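Local coordinates for CRISPR-associated endonuclease Cas12b (Alicyclobacillus acidoterrestris, PDB 5U31), which uses a guide RNA to recognise PAM-bearing target DNA and cleaves it with a RuvC-type nuclease domain as part of CRISPR adaptive immunity, at residues V9-D14 against R499-N504; V582-R587 against V612-R617; G1005-E1010 against Y1040-G1045. The protein carries 3 engineered substitutions. All blocks are in the same frame, centred on the assembly; numbering follows the deposited sequence.

Contact 1. Residues V9-D14 against R499-N504; sequences VKLRLD and RDVYLN. With nucleotides of chain B.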
loop_
_atom_site.group_PDB
_atom_site.type_symbol
_atom_site.label_atom_id
_atom_site.label_comp_id
_atom_site.label_asym_id
_atom_site.label_seq_id
_atom_site.Cartn_x
_atom_site.Cartn_y
_atom_site.Cartn_z
ATOM N N VAL A 9 -14.175 18.890 11.120
ATOM C CA VAL A 9 -15.365 19.444 11.739
ATOM C C VAL A 9 -16.131 20.200 10.664
ATOM O O VAL A 9 -15.524 20.827 9.789
ATOM C CB VAL A 9 -14.972 20.347 12.929
ATOM C CG1 VAL A 9 -15.570 21.739 12.806
ATOM C CG2 VAL A 9 -15.332 19.685 14.248
ATOM N N LYS A 10 -17.454 20.108 10.698
ATOM C CA LYS A 10 -18.302 20.772 9.716
ATOM C C LYS A 10 -18.957 22.000 10.335
ATOM O O LYS A 10 -19.462 21.947 11.461
ATOM C CB LYS A 10 -19.375 19.818 9.193
ATOM C CG LYS A 10 -20.167 20.333 8.008
ATOM C CD LYS A 10 -21.324 19.392 7.727
ATOM C CE LYS A 10 -21.911 19.607 6.349
ATOM N NZ LYS A 10 -22.319 21.020 6.135
ATOM N N LEU A 11 -18.948 23.106 9.595
ATOM C CA LEU A 11 -19.509 24.362 10.073
ATOM C C LEU A 11 -20.976 24.472 9.673
ATOM O O LEU A 11 -21.323 24.269 8.506
ATOM C CB LEU A 11 -18.718 25.547 9.515
ATOM C CG LEU A 11 -17.218 25.558 9.820
ATOM C CD1 LEU A 11 -16.546 26.770 9.211
ATOM C CD2 LEU A 11 -16.978 25.521 11.317
ATOM N N ARG A 12 -21.835 24.784 10.646
ATOM C CA ARG A 12 -23.241 25.087 10.371
ATOM C C ARG A 12 -23.321 26.515 9.856
ATOM O O ARG A 12 -23.305 27.470 10.634
ATOM C CB ARG A 12 -24.100 24.923 11.620
ATOM C CG ARG A 12 -24.340 23.497 12.075
ATOM C CD ARG A 12 -25.761 23.323 12.592
ATOM N NE ARG A 12 -26.296 24.560 13.155
ATOM C CZ ARG A 12 -26.224 24.890 14.442
ATOM N NH1 ARG A 12 -26.731 26.042 14.862
ATOM N NH2 ARG A 12 -25.643 24.070 15.309
ATOM N N LEU A 13 -23.412 26.671 8.538
ATOM C CA LEU A 13 -23.436 27.986 7.914
ATOM C C LEU A 13 -24.784 28.295 7.283
ATOM O O LEU A 13 -24.872 29.158 6.405
ATOM C CB LEU A 13 -22.326 28.094 6.872
ATOM C CG LEU A 13 -20.912 27.895 7.400
ATOM C CD1 LEU A 13 -19.920 27.913 6.251
ATOM C CD2 LEU A 13 -20.604 28.978 8.408
ATOM N N ASP A 14 -25.835 27.598 7.713
ATOM C CA ASP A 14 -27.150 27.800 7.116
ATOM C C ASP A 14 -27.700 29.182 7.448
ATOM O O ASP A 14 -28.256 29.860 6.576
ATOM C CB ASP A 14 -28.103 26.699 7.585
ATOM C CG ASP A 14 -27.626 25.303 7.191
ATOM O OD1 ASP A 14 -26.511 24.910 7.604
ATOM O OD2 ASP A 14 -28.365 24.596 6.471
ATOM N N ARG A 499 -22.926 24.601 -0.683
ATOM C CA ARG A 499 -21.507 24.291 -0.555
ATOM C C ARG A 499 -21.096 24.194 0.908
ATOM O O ARG A 499 -20.948 25.211 1.588
ATOM C CB ARG A 499 -20.649 25.347 -1.258
ATOM C CG ARG A 499 -19.152 25.039 -1.229
ATOM C CD ARG A 499 -18.307 26.246 -1.619
ATOM N NE ARG A 499 -18.658 26.782 -2.933
ATOM C CZ ARG A 499 -18.075 26.414 -4.069
ATOM N NH1 ARG A 499 -17.114 25.501 -4.056
ATOM N NH2 ARG A 499 -18.452 26.955 -5.221
ATOM N N ASP A 500 -20.905 22.965 1.382
ATOM C CA ASP A 500 -20.478 22.746 2.755
ATOM C C ASP A 500 -19.025 23.171 2.944
ATOM O O ASP A 500 -18.189 23.024 2.049
ATOM C CB ASP A 500 -20.646 21.274 3.133
ATOM C CG ASP A 500 -22.088 20.805 3.043
ATOM O OD1 ASP A 500 -23.003 21.630 3.262
ATOM O OD2 ASP A 500 -22.308 19.607 2.765
ATOM N N VAL A 501 -18.726 23.699 4.130
ATOM C CA VAL A 501 -17.378 24.117 4.501
ATOM C C VAL A 501 -16.986 23.391 5.781
ATOM O O VAL A 501 -17.769 23.338 6.737
ATOM C CB VAL A 501 -17.283 25.643 4.678
ATOM C CG1 VAL A 501 -15.859 26.063 4.996
ATOM C CG2 VAL A 501 -17.764 26.338 3.427
ATOM N N TYR A 502 -15.780 22.828 5.793
ATOM C CA TYR A 502 -15.261 22.081 6.927
ATOM C C TYR A 502 -14.028 22.774 7.492
ATOM O O TYR A 502 -13.342 23.529 6.799
ATOM C CB TYR A 502 -14.894 20.641 6.535
ATOM C CG TYR A 502 -16.045 19.812 6.015
ATOM C CD1 TYR A 502 -16.702 18.909 6.838
ATOM C CD2 TYR A 502 -16.472 19.929 4.701
ATOM C CE1 TYR A 502 -17.756 18.145 6.366
ATOM C CE2 TYR A 502 -17.524 19.169 4.219
ATOM C CZ TYR A 502 -18.162 18.280 5.057
ATOM O OH TYR A 502 -19.210 17.523 4.586
ATOM N N LEU A 503 -13.748 22.505 8.766
ATOM C CA LEU A 503 -12.511 22.929 9.408
ATOM C C LEU A 503 -11.761 21.686 9.860
ATOM O O LEU A 503 -12.274 20.904 10.666
ATOM C CB LEU A 503 -12.770 23.854 10.600
ATOM C CG LEU A 503 -11.477 24.418 11.200
ATOM C CD1 LEU A 503 -10.797 25.332 10.196
ATOM C CD2 LEU A 503 -11.722 25.165 12.486
ATOM N N ASN A 504 -10.551 21.507 9.348
ATOM C CA ASN A 504 -9.744 20.335 9.662
ATOM C C ASN A 504 -8.822 20.720 10.804
ATOM O O ASN A 504 -7.826 21.415 10.601
ATOM C CB ASN A 504 -8.970 19.888 8.430
ATOM C CG ASN A 504 -8.354 18.516 8.582
ATOM O OD1 ASN A 504 -7.915 18.121 9.663
ATOM N ND2 ASN A 504 -8.303 17.782 7.480
ATOM P P G B 30 -24.130 17.116 8.764
ATOM O OP1 G B 30 -24.997 18.320 8.808
ATOM O OP2 G B 30 -23.648 16.606 7.458
ATOM O "O5'" G B 30 -22.863 17.391 9.686
ATOM C "C5'" G B 30 -22.202 16.331 10.357
ATOM C "C4'" G B 30 -20.713 16.357 10.117
ATOM O "O4'" G B 30 -20.025 16.089 11.360
ATOM C "C3'" G B 30 -20.194 15.305 9.149
ATOM O "O3'" G B 30 -20.263 15.737 7.804
ATOM C "C2'" G B 30 -18.770 15.042 9.630
ATOM O "O2'" G B 30 -17.860 15.983 9.084
ATOM C "C1'" G B 30 -18.889 15.291 11.133
ATOM N N9 G B 30 -19.026 14.056 11.925
ATOM C C8 G B 30 -20.083 13.744 12.744
ATOM N N7 G B 30 -19.936 12.603 13.355
ATOM C C5 G B 30 -18.706 12.138 12.914
ATOM C C6 G B 30 -18.016 10.945 13.234
ATOM O O6 G B 30 -18.365 10.035 13.993
ATOM N N1 G B 30 -16.802 10.864 12.567
ATOM C C2 G B 30 -16.312 11.810 11.703
ATOM N N2 G B 30 -15.114 11.548 11.159
ATOM N N3 G B 30 -16.943 12.929 11.396
ATOM C C4 G B 30 -18.126 13.026 12.034
ATOM P P U B 31 -20.525 14.675 6.633
ATOM O OP1 U B 31 -20.442 15.392 5.337
ATOM O OP2 U B 31 -21.728 13.879 6.974
ATOM O "O5'" U B 31 -19.254 13.728 6.704
ATOM C "C5'" U B 31 -18.036 14.126 6.100
ATOM C "C4'" U B 31 -17.056 12.988 6.083
ATOM O "O4'" U B 31 -16.723 12.614 7.440
ATOM C "C3'" U B 31 -17.561 11.701 5.464
ATOM O "O3'" U B 31 -17.498 11.722 4.051
ATOM C "C2'" U B 31 -16.662 10.652 6.106
ATOM O "O2'" U B 31 -15.387 10.636 5.480
ATOM C "C1'" U B 31 -16.494 11.224 7.512
ATOM N N1 U B 31 -17.443 10.653 8.491
ATOM C C2 U B 31 -17.091 9.471 9.111
ATOM O O2 U B 31 -16.057 8.886 8.863
ATOM N N3 U B 31 -17.994 8.995 10.024
ATOM C C4 U B 31 -19.184 9.584 10.371
ATOM O O4 U B 31 -19.893 9.032 11.207
ATOM C C5 U B 31 -19.476 10.812 9.695
ATOM C C6 U B 31 -18.613 11.301 8.801
ATOM P P A B 94 -8.300 10.329 9.218
ATOM O OP1 A B 94 -9.230 10.528 10.359
ATOM O OP2 A B 94 -8.513 9.216 8.261
ATOM O "O5'" A B 94 -8.288 11.651 8.343
ATOM C "C5'" A B 94 -7.216 11.905 7.449
ATOM C "C4'" A B 94 -6.746 13.333 7.547
ATOM O "O4'" A B 94 -5.620 13.427 8.447
ATOM C "C3'" A B 94 -6.236 13.952 6.263
ATOM O "O3'" A B 94 -7.288 14.388 5.429
ATOM C "C2'" A B 94 -5.350 15.086 6.763
ATOM O "O2'" A B 94 -6.132 16.221 7.109
ATOM C "C1'" A B 94 -4.785 14.492 8.052
ATOM N N9 A B 94 -3.394 14.012 7.935
ATOM C C8 A B 94 -2.908 12.729 8.019
ATOM N N7 A B 94 -1.599 12.661 7.923
ATOM C C5 A B 94 -1.200 13.982 7.773
ATOM C C6 A B 94 0.057 14.593 7.616
ATOM N N6 A B 94 1.209 13.929 7.581
ATOM N N1 A B 94 0.099 15.938 7.498
ATOM C C2 A B 94 -1.053 16.615 7.534
ATOM N N3 A B 94 -2.296 16.160 7.677
ATOM C C4 A B 94 -2.297 14.822 7.792
#
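Val9 and Leu503 form an antiparallel hydrogen-bonded pair, N to O both ways, and Lys10 faces Tyr502 in the non-hydrogen-bonded pair that follows. This is the seam of the wedge (OBD) domain, where the N-terminal wedge strand 3-10 joins strand 502-510 of WED-II across nearly 500 residues of chain. One step further the backbones stay linked by Leu11 N to Val501 O, 3.1 Å and almost straight at 171°. On one face of the sheet Val9 and Leu503 lie side by side, CG1 of Val9 being 4.1 Å from CB of Leu503. Leu13 brings CD1 to 3.8 Å from CB of Val501, and Leu23 of helix 17-45 packs on Leu11, Leu13 and Val501. The face carrying Lys10 and Tyr502 meets the guide RNA. Lys10 runs out extended, CG anti to the backbone N (chi1 -170°), and lays CG 3.6 Å from CE1 of Tyr502. Its chain bends only at chi4 (-55°), where NZ meets OD1 of Asp500 in a 3.0 Å salt bridge. The aliphatic part also passes the RNA backbone, CD lying 3.2 Å from O5' of G30 of chain B. Asn504 ND2 donates to O2' of A94 of chain B, and Gln483 is a second partner. Tyr502 OH hydrogen-bonds OP1 of U31 of chain B at 2.6 Å, with that oxygen in the plane of the ring.

Contact 2. Residues V582-R587 against V612-R617; sequences VFRVAR and VAVHER. With nucleotides of chain B.
Val582 faces both Glu616 and Arg617, a classic beta bulge: its N donates to Arg617 O, while its O takes a 2.7 Å bond from Glu616 N and only a weak one from Arg617 N. Its CG2 sits over the centre of the Arg617 guanidinium, 3.6 Å from CZ; the guanidinium's NH1 is salt-bridged to Glu820. Phe583, on the opposite face of the sheet, pairs with His615. The imidazole turns its edge to the phenyl face in an offset edge-to-face stack, planes at 76°, with CD2 of His615 3.3 Å from CE2 of Phe583. The CA of His615 also stands over that face, 3.8 Å from the ring centroid, as a CH-pi contact. The strands, 578-587 and 611-621, are antiparallel neighbours in the mixed sheet of the RNase H-like RuvC domain, and His615 is a guide-RNA-binding residue: O4' of A6 of chain B lies over one face of its ring, toward the rim, and NE2 is hydrogen-bonded to Ser618 OG. Arg584 exchanges backbone bonds with Val614 in both directions. Its side chain lies alongside Val614, NH2 3.3 Å from CG1, and bends at chi3 (60°), which brings NE round to Glu616 OE2 in a salt bridge modelled implausibly short, so its exact length is doubtful. The carboxylate is turned 73° from the guanidinium plane, and its other oxygen, OE1, is salt-bridged to Arg566 of the next strand. Val585 pairs with Ala613, and Trp990 of helix 977-990 packs on both. Ala586 closes the register with two backbone bonds to Val612, its CB 4.1 Å from CG2 of Val614.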
loop_
_atom_site.group_PDB
_atom_site.type_symbol
_atom_site.label_atom_id
_atom_site.label_comp_id
_atom_site.label_asym_id
_atom_site.label_seq_id
_atom_site.Cartn_x
_atom_site.Cartn_y
_atom_site.Cartn_z
ATOM N N VAL A 582 -0.146 -14.321 22.288
ATOM C CA VAL A 582 0.491 -13.469 23.282
ATOM C C VAL A 582 1.431 -14.324 24.117
ATOM O O VAL A 582 1.061 -15.420 24.554
ATOM C CB VAL A 582 -0.557 -12.763 24.163
ATOM C CG1 VAL A 582 0.114 -11.963 25.258
ATOM C CG2 VAL A 582 -1.428 -11.865 23.319
ATOM N N PHE A 583 2.645 -13.827 24.327
ATOM C CA PHE A 583 3.652 -14.511 25.120
ATOM C C PHE A 583 4.173 -13.566 26.192
ATOM O O PHE A 583 4.269 -12.355 25.980
ATOM C CB PHE A 583 4.819 -15.007 24.254
ATOM C CG PHE A 583 4.557 -16.309 23.555
ATOM C CD1 PHE A 583 5.178 -17.473 23.977
ATOM C CD2 PHE A 583 3.695 -16.371 22.473
ATOM C CE1 PHE A 583 4.946 -18.675 23.332
ATOM C CE2 PHE A 583 3.459 -17.571 21.823
ATOM C CZ PHE A 583 4.085 -18.726 22.256
ATOM N N ARG A 584 4.512 -14.133 27.345
ATOM C CA ARG A 584 5.002 -13.380 28.489
ATOM C C ARG A 584 6.392 -13.876 28.862
ATOM O O ARG A 584 6.645 -15.084 28.872
ATOM C CB ARG A 584 4.044 -13.519 29.687
ATOM C CG ARG A 584 4.729 -13.655 31.045
ATOM C CD ARG A 584 3.721 -13.857 32.174
ATOM N NE ARG A 584 2.919 -15.065 31.998
ATOM C CZ ARG A 584 3.154 -16.217 32.617
ATOM N NH1 ARG A 584 4.167 -16.320 33.464
ATOM N NH2 ARG A 584 2.373 -17.266 32.396
ATOM N N VAL A 585 7.295 -12.944 29.152
ATOM C CA VAL A 585 8.616 -13.308 29.652
ATOM C C VAL A 585 8.499 -13.617 31.137
ATOM O O VAL A 585 7.917 -12.838 31.900
ATOM C CB VAL A 585 9.633 -12.186 29.391
ATOM C CG1 VAL A 585 11.026 -12.643 29.778
ATOM C CG2 VAL A 585 9.606 -11.769 27.937
ATOM N N ALA A 586 9.041 -14.759 31.551
ATOM C CA ALA A 586 8.915 -15.193 32.936
ATOM C C ALA A 586 10.058 -16.136 33.274
ATOM O O ALA A 586 10.666 -16.746 32.392
ATOM C CB ALA A 586 7.568 -15.878 33.190
ATOM N N ARG A 587 10.344 -16.240 34.570
ATOM C CA ARG A 587 11.333 -17.198 35.041
ATOM C C ARG A 587 10.816 -18.616 34.847
ATOM O O ARG A 587 9.622 -18.884 35.004
ATOM C CB ARG A 587 11.650 -16.966 36.519
ATOM C CG ARG A 587 12.081 -15.556 36.878
ATOM C CD ARG A 587 12.414 -15.468 38.361
ATOM N NE ARG A 587 12.546 -14.090 38.823
ATOM C CZ ARG A 587 12.763 -13.744 40.088
ATOM N NH1 ARG A 587 12.874 -14.678 41.025
ATOM N NH2 ARG A 587 12.868 -12.463 40.421
ATOM N N VAL A 612 12.053 -17.712 30.200
ATOM C CA VAL A 612 11.388 -18.320 29.058
ATOM C C VAL A 612 10.291 -17.374 28.585
ATOM O O VAL A 612 9.986 -16.368 29.226
ATOM C CB VAL A 612 10.809 -19.712 29.387
ATOM C CG1 VAL A 612 11.920 -20.673 29.736
ATOM C CG2 VAL A 612 9.819 -19.624 30.532
ATOM N N ALA A 613 9.705 -17.704 27.437
ATOM C CA ALA A 613 8.590 -16.951 26.866
ATOM C C ALA A 613 7.346 -17.827 26.952
ATOM O O ALA A 613 7.151 -18.725 26.129
ATOM C CB ALA A 613 8.883 -16.539 25.428
ATOM N N VAL A 614 6.504 -17.554 27.939
ATOM C CA VAL A 614 5.344 -18.385 28.237
ATOM C C VAL A 614 4.167 -17.939 27.382
ATOM O O VAL A 614 3.840 -16.748 27.336
ATOM C CB VAL A 614 4.994 -18.310 29.730
ATOM C CG1 VAL A 614 3.769 -19.149 30.030
ATOM C CG2 VAL A 614 6.173 -18.763 30.562
ATOM N N HIS A 615 3.517 -18.893 26.719
ATOM C CA HIS A 615 2.326 -18.586 25.938
ATOM C C HIS A 615 1.160 -18.249 26.863
ATOM O O HIS A 615 0.827 -19.021 27.768
ATOM C CB HIS A 615 1.962 -19.765 25.035
ATOM C CG HIS A 615 0.767 -19.521 24.166
ATOM N ND1 HIS A 615 -0.506 -19.926 24.510
ATOM C CD2 HIS A 615 0.654 -18.917 22.958
ATOM C CE1 HIS A 615 -1.350 -19.576 23.554
ATOM N NE2 HIS A 615 -0.672 -18.968 22.600
ATOM N N GLU A 616 0.535 -17.096 26.632
ATOM C CA GLU A 616 -0.622 -16.662 27.405
ATOM C C GLU A 616 -1.936 -17.005 26.718
ATOM O O GLU A 616 -2.798 -17.654 27.319
ATOM C CB GLU A 616 -0.551 -15.152 27.664
ATOM C CG GLU A 616 0.657 -14.711 28.470
ATOM C CD GLU A 616 0.293 -14.249 29.866
ATOM O OE1 GLU A 616 -0.474 -13.269 29.991
ATOM O OE2 GLU A 616 0.768 -14.875 30.836
ATOM N N ARG A 617 -2.108 -16.588 25.467
ATOM C CA ARG A 617 -3.349 -16.850 24.755
ATOM C C ARG A 617 -3.101 -16.746 23.260
ATOM O O ARG A 617 -2.141 -16.116 22.812
ATOM C CB ARG A 617 -4.454 -15.874 25.179
ATOM C CG ARG A 617 -4.199 -14.435 24.765
ATOM C CD ARG A 617 -5.035 -13.472 25.586
ATOM N NE ARG A 617 -4.317 -12.226 25.841
ATOM C CZ ARG A 617 -4.469 -11.127 25.115
ATOM N NH1 ARG A 617 -5.323 -11.129 24.100
ATOM N NH2 ARG A 617 -3.779 -10.027 25.404
ATOM P P G B 7 -1.511 -23.243 25.695
ATOM O OP1 G B 7 -1.476 -21.993 24.920
ATOM O OP2 G B 7 -0.709 -23.324 26.940
ATOM O "O5'" G B 7 -3.026 -23.541 26.085
ATOM C "C5'" G B 7 -3.978 -22.480 26.139
ATOM C "C4'" G B 7 -5.285 -22.904 26.762
ATOM O "O4'" G B 7 -5.782 -24.083 26.081
ATOM C "C3'" G B 7 -5.222 -23.258 28.245
ATOM O "O3'" G B 7 -6.452 -22.891 28.865
ATOM C "C2'" G B 7 -5.108 -24.776 28.226
ATOM O "O2'" G B 7 -5.587 -25.407 29.397
ATOM C "C1'" G B 7 -5.956 -25.136 27.008
ATOM N N9 G B 7 -5.545 -26.376 26.348
ATOM C C8 G B 7 -4.384 -26.594 25.648
ATOM N N7 G B 7 -4.300 -27.801 25.162
ATOM C C5 G B 7 -5.479 -28.415 25.568
ATOM C C6 G B 7 -5.957 -29.732 25.347
ATOM O O6 G B 7 -5.412 -30.650 24.725
ATOM N N1 G B 7 -7.200 -29.933 25.936
ATOM C C2 G B 7 -7.894 -28.990 26.649
ATOM N N2 G B 7 -9.079 -29.371 27.140
ATOM N N3 G B 7 -7.462 -27.761 26.864
ATOM C C4 G B 7 -6.259 -27.545 26.296
ATOM P P A B 6 0.093 -26.664 20.619
ATOM O OP1 A B 6 1.173 -26.931 19.640
ATOM O OP2 A B 6 0.213 -27.192 22.006
ATOM O "O5'" A B 6 -0.112 -25.087 20.670
ATOM C "C5'" A B 6 0.607 -24.285 21.597
ATOM C "C4'" A B 6 -0.323 -23.641 22.589
ATOM O "O4'" A B 6 -1.239 -22.797 21.844
ATOM C "C3'" A B 6 -1.171 -24.635 23.386
ATOM O "O3'" A B 6 -1.055 -24.515 24.821
ATOM C "C2'" A B 6 -2.599 -24.448 22.853
ATOM O "O2'" A B 6 -3.624 -24.539 23.816
ATOM C "C1'" A B 6 -2.578 -23.072 22.199
ATOM N N9 A B 6 -3.392 -23.081 20.983
ATOM C C8 A B 6 -3.183 -23.876 19.884
ATOM N N7 A B 6 -4.080 -23.734 18.939
ATOM C C5 A B 6 -4.954 -22.795 19.460
ATOM C C6 A B 6 -6.125 -22.218 18.942
ATOM N N6 A B 6 -6.622 -22.521 17.742
ATOM N N1 A B 6 -6.767 -21.310 19.705
ATOM C C2 A B 6 -6.263 -21.014 20.910
ATOM N N3 A B 6 -5.173 -21.488 21.511
ATOM C C4 A B 6 -4.554 -22.387 20.724
#

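Contact 3. Residues G1005-E1010 against Y1040-G1045; sequences GEVDGE and YERERG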
loop_
_atom_site.group_PDB
_atom_site.type_symbol
_atom_site.label_atom_id
_atom_site.label_comp_id
_atom_site.label_asym_id
_atom_site.label_seq_id
_atom_site.Cartn_x
_atom_site.Cartn_y
_atom_site.Cartn_z
ATOM N N GLY A 1005 32.172 -26.135 -6.509
ATOM C CA GLY A 1005 33.546 -25.700 -6.651
ATOM C C GLY A 1005 34.502 -26.730 -6.091
ATOM O O GLY A 1005 34.102 -27.756 -5.532
ATOM N N GLU A 1006 35.789 -26.436 -6.266
ATOM C CA GLU A 1006 36.868 -27.247 -5.720
ATOM C C GLU A 1006 37.411 -26.587 -4.462
ATOM O O GLU A 1006 37.598 -25.368 -4.422
ATOM C CB GLU A 1006 37.998 -27.421 -6.736
ATOM C CG GLU A 1006 37.586 -28.058 -8.047
ATOM C CD GLU A 1006 38.694 -28.004 -9.081
ATOM O OE1 GLU A 1006 38.382 -28.012 -10.291
ATOM O OE2 GLU A 1006 39.877 -27.943 -8.684
ATOM N N VAL A 1007 37.660 -27.395 -3.434
ATOM C CA VAL A 1007 38.218 -26.879 -2.190
ATOM C C VAL A 1007 39.427 -27.718 -1.800
ATOM O O VAL A 1007 40.567 -27.238 -1.827
ATOM C CB VAL A 1007 37.165 -26.856 -1.066
ATOM C CG1 VAL A 1007 37.819 -26.543 0.265
ATOM C CG2 VAL A 1007 36.091 -25.827 -1.371
ATOM N N ASP A 1008 39.190 -28.975 -1.444
ATOM C CA ASP A 1008 40.247 -29.898 -1.054
ATOM C C ASP A 1008 40.347 -31.055 -2.038
ATOM O O ASP A 1008 40.537 -32.211 -1.653
ATOM C CB ASP A 1008 40.021 -30.409 0.366
ATOM C CG ASP A 1008 40.641 -29.503 1.414
ATOM O OD1 ASP A 1008 41.535 -29.969 2.153
ATOM O OD2 ASP A 1008 40.253 -28.317 1.478
ATOM N N GLY A 1009 40.220 -30.749 -3.328
ATOM C CA GLY A 1009 40.326 -31.739 -4.372
ATOM C C GLY A 1009 39.016 -32.368 -4.796
ATOM O O GLY A 1009 38.962 -32.986 -5.865
ATOM N N GLU A 1010 37.962 -32.230 -3.997
ATOM C CA GLU A 1010 36.669 -32.818 -4.307
ATOM C C GLU A 1010 35.649 -31.733 -4.628
ATOM O O GLU A 1010 35.788 -30.570 -4.229
ATOM C CB GLU A 1010 36.164 -33.689 -3.150
ATOM C CG GLU A 1010 35.866 -32.939 -1.862
ATOM C CD GLU A 1010 35.195 -33.822 -0.823
ATOM O OE1 GLU A 1010 35.705 -33.908 0.315
ATOM O OE2 GLU A 1010 34.160 -34.440 -1.153
ATOM N N TYR A 1040 26.633 -33.028 3.878
ATOM C CA TYR A 1040 27.280 -33.003 5.183
ATOM C C TYR A 1040 28.395 -31.962 5.181
ATOM O O TYR A 1040 29.020 -31.707 4.149
ATOM C CB TYR A 1040 27.858 -34.377 5.550
ATOM C CG TYR A 1040 26.901 -35.521 5.326
ATOM C CD1 TYR A 1040 26.012 -35.906 6.315
ATOM C CD2 TYR A 1040 26.886 -36.214 4.125
ATOM C CE1 TYR A 1040 25.133 -36.948 6.115
ATOM C CE2 TYR A 1040 26.010 -37.257 3.916
ATOM C CZ TYR A 1040 25.135 -37.621 4.916
ATOM O OH TYR A 1040 24.257 -38.665 4.721
ATOM N N GLU A 1041 28.656 -31.381 6.351
ATOM C CA GLU A 1041 29.589 -30.266 6.455
ATOM C C GLU A 1041 31.032 -30.746 6.572
ATOM O O GLU A 1041 31.319 -31.785 7.171
ATOM C CB GLU A 1041 29.257 -29.391 7.667
ATOM C CG GLU A 1041 27.821 -28.900 7.730
ATOM C CD GLU A 1041 27.492 -28.233 9.056
ATOM O OE1 GLU A 1041 28.103 -28.616 10.078
ATOM O OE2 GLU A 1041 26.632 -27.324 9.076
ATOM N N ARG A 1042 31.940 -29.965 5.994
ATOM C CA ARG A 1042 33.380 -30.111 6.171
ATOM C C ARG A 1042 33.925 -28.853 6.847
ATOM O O ARG A 1042 33.167 -28.007 7.331
ATOM C CB ARG A 1042 34.076 -30.381 4.835
ATOM C CG ARG A 1042 34.081 -31.839 4.429
ATOM C CD ARG A 1042 35.388 -32.245 3.757
ATOM N NE ARG A 1042 35.485 -31.826 2.359
ATOM C CZ ARG A 1042 36.117 -30.733 1.942
ATOM N NH1 ARG A 1042 36.157 -30.440 0.649
ATOM N NH2 ARG A 1042 36.711 -29.930 2.815
ATOM N N GLU A 1043 35.253 -28.722 6.873
ATOM C CA GLU A 1043 35.911 -27.644 7.609
ATOM C C GLU A 1043 37.128 -27.118 6.843
ATOM O O GLU A 1043 38.253 -27.113 7.334
ATOM C CB GLU A 1043 36.325 -28.115 9.001
ATOM C CG GLU A 1043 35.169 -28.415 9.933
ATOM C CD GLU A 1043 35.611 -29.127 11.193
ATOM O OE1 GLU A 1043 36.815 -29.437 11.312
ATOM O OE2 GLU A 1043 34.753 -29.379 12.065
ATOM N N ARG A 1044 36.909 -26.648 5.616
ATOM C CA ARG A 1044 38.010 -26.088 4.834
ATOM C C ARG A 1044 37.688 -24.783 4.119
ATOM O O ARG A 1044 38.626 -24.106 3.683
ATOM C CB ARG A 1044 38.509 -27.107 3.802
ATOM C CG ARG A 1044 39.110 -28.363 4.413
ATOM C CD ARG A 1044 40.358 -28.052 5.223
ATOM N NE ARG A 1044 40.463 -28.923 6.390
ATOM C CZ ARG A 1044 41.067 -30.106 6.391
ATOM N NH1 ARG A 1044 41.107 -30.829 7.503
ATOM N NH2 ARG A 1044 41.636 -30.565 5.283
ATOM N N GLY A 1045 36.424 -24.392 3.978
ATOM C CA GLY A 1045 36.081 -23.131 3.339
ATOM C C GLY A 1045 36.419 -23.055 1.860
ATOM O O GLY A 1045 35.889 -22.214 1.132
#
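Two salt bridges, Glu1010 to Arg1042 and Asp1008 to Arg1044, tie the turn of the beta hairpin formed by strands 999-1006 and 1011-1015 to the chain leaving strand 1038-1041. These strands belong to the antiparallel sheet of the Nuc-II domain, and the contact lies at the protein surface. In the first bridge the side chains reach tip to tip, NE of Arg1042 lying 2.9 Å from OE1 of Glu1010. The flat groups are only 25° apart, yet NE meets OE1 from well above the carboxylate plane, and the bond is bent to 135°. In the second, the side chains cross at about a right angle, and NH2 of Arg1044 donates to OD1 of Asp1008 over 3.2 Å. Arg1044 NE adds a weak bond to the carbonyl O of Glu1043 in its own segment. The apolar contact is small: CG1 of Val1007, anti to the backbone N (chi1 170°), reaches CB of Arg1044 at 3.6 Å, while Val1012 and Ile1014 pack on the same valine. The CB of Asp1008 lies 3.9 Å from NH1 of Arg1042.

The three contacts do not touch. Contacts 1 and 2 both meet the guide RNA but at separate places: their centres lie 51 Å apart, and their nearest atoms about 33 Å. Contact 1 belongs to the wedge domain, whereas contact 2 lies in the RuvC sheet, whose strands 566-572 and 845-850 carry the engineered alanines Ala571 and Ala849 at the positions assigned to the active site; the third, Ala978, lies at the start of helix 977-990, which packs on contact 2. Contact 3, in Nuc-II, has its centre 43 Å from that of contact 2 and stays about 18 Å, nearest atoms, from bound nucleic acid. Contacts 1 and 3, centres 76 Å apart, fall on opposite sides of the chain's centre.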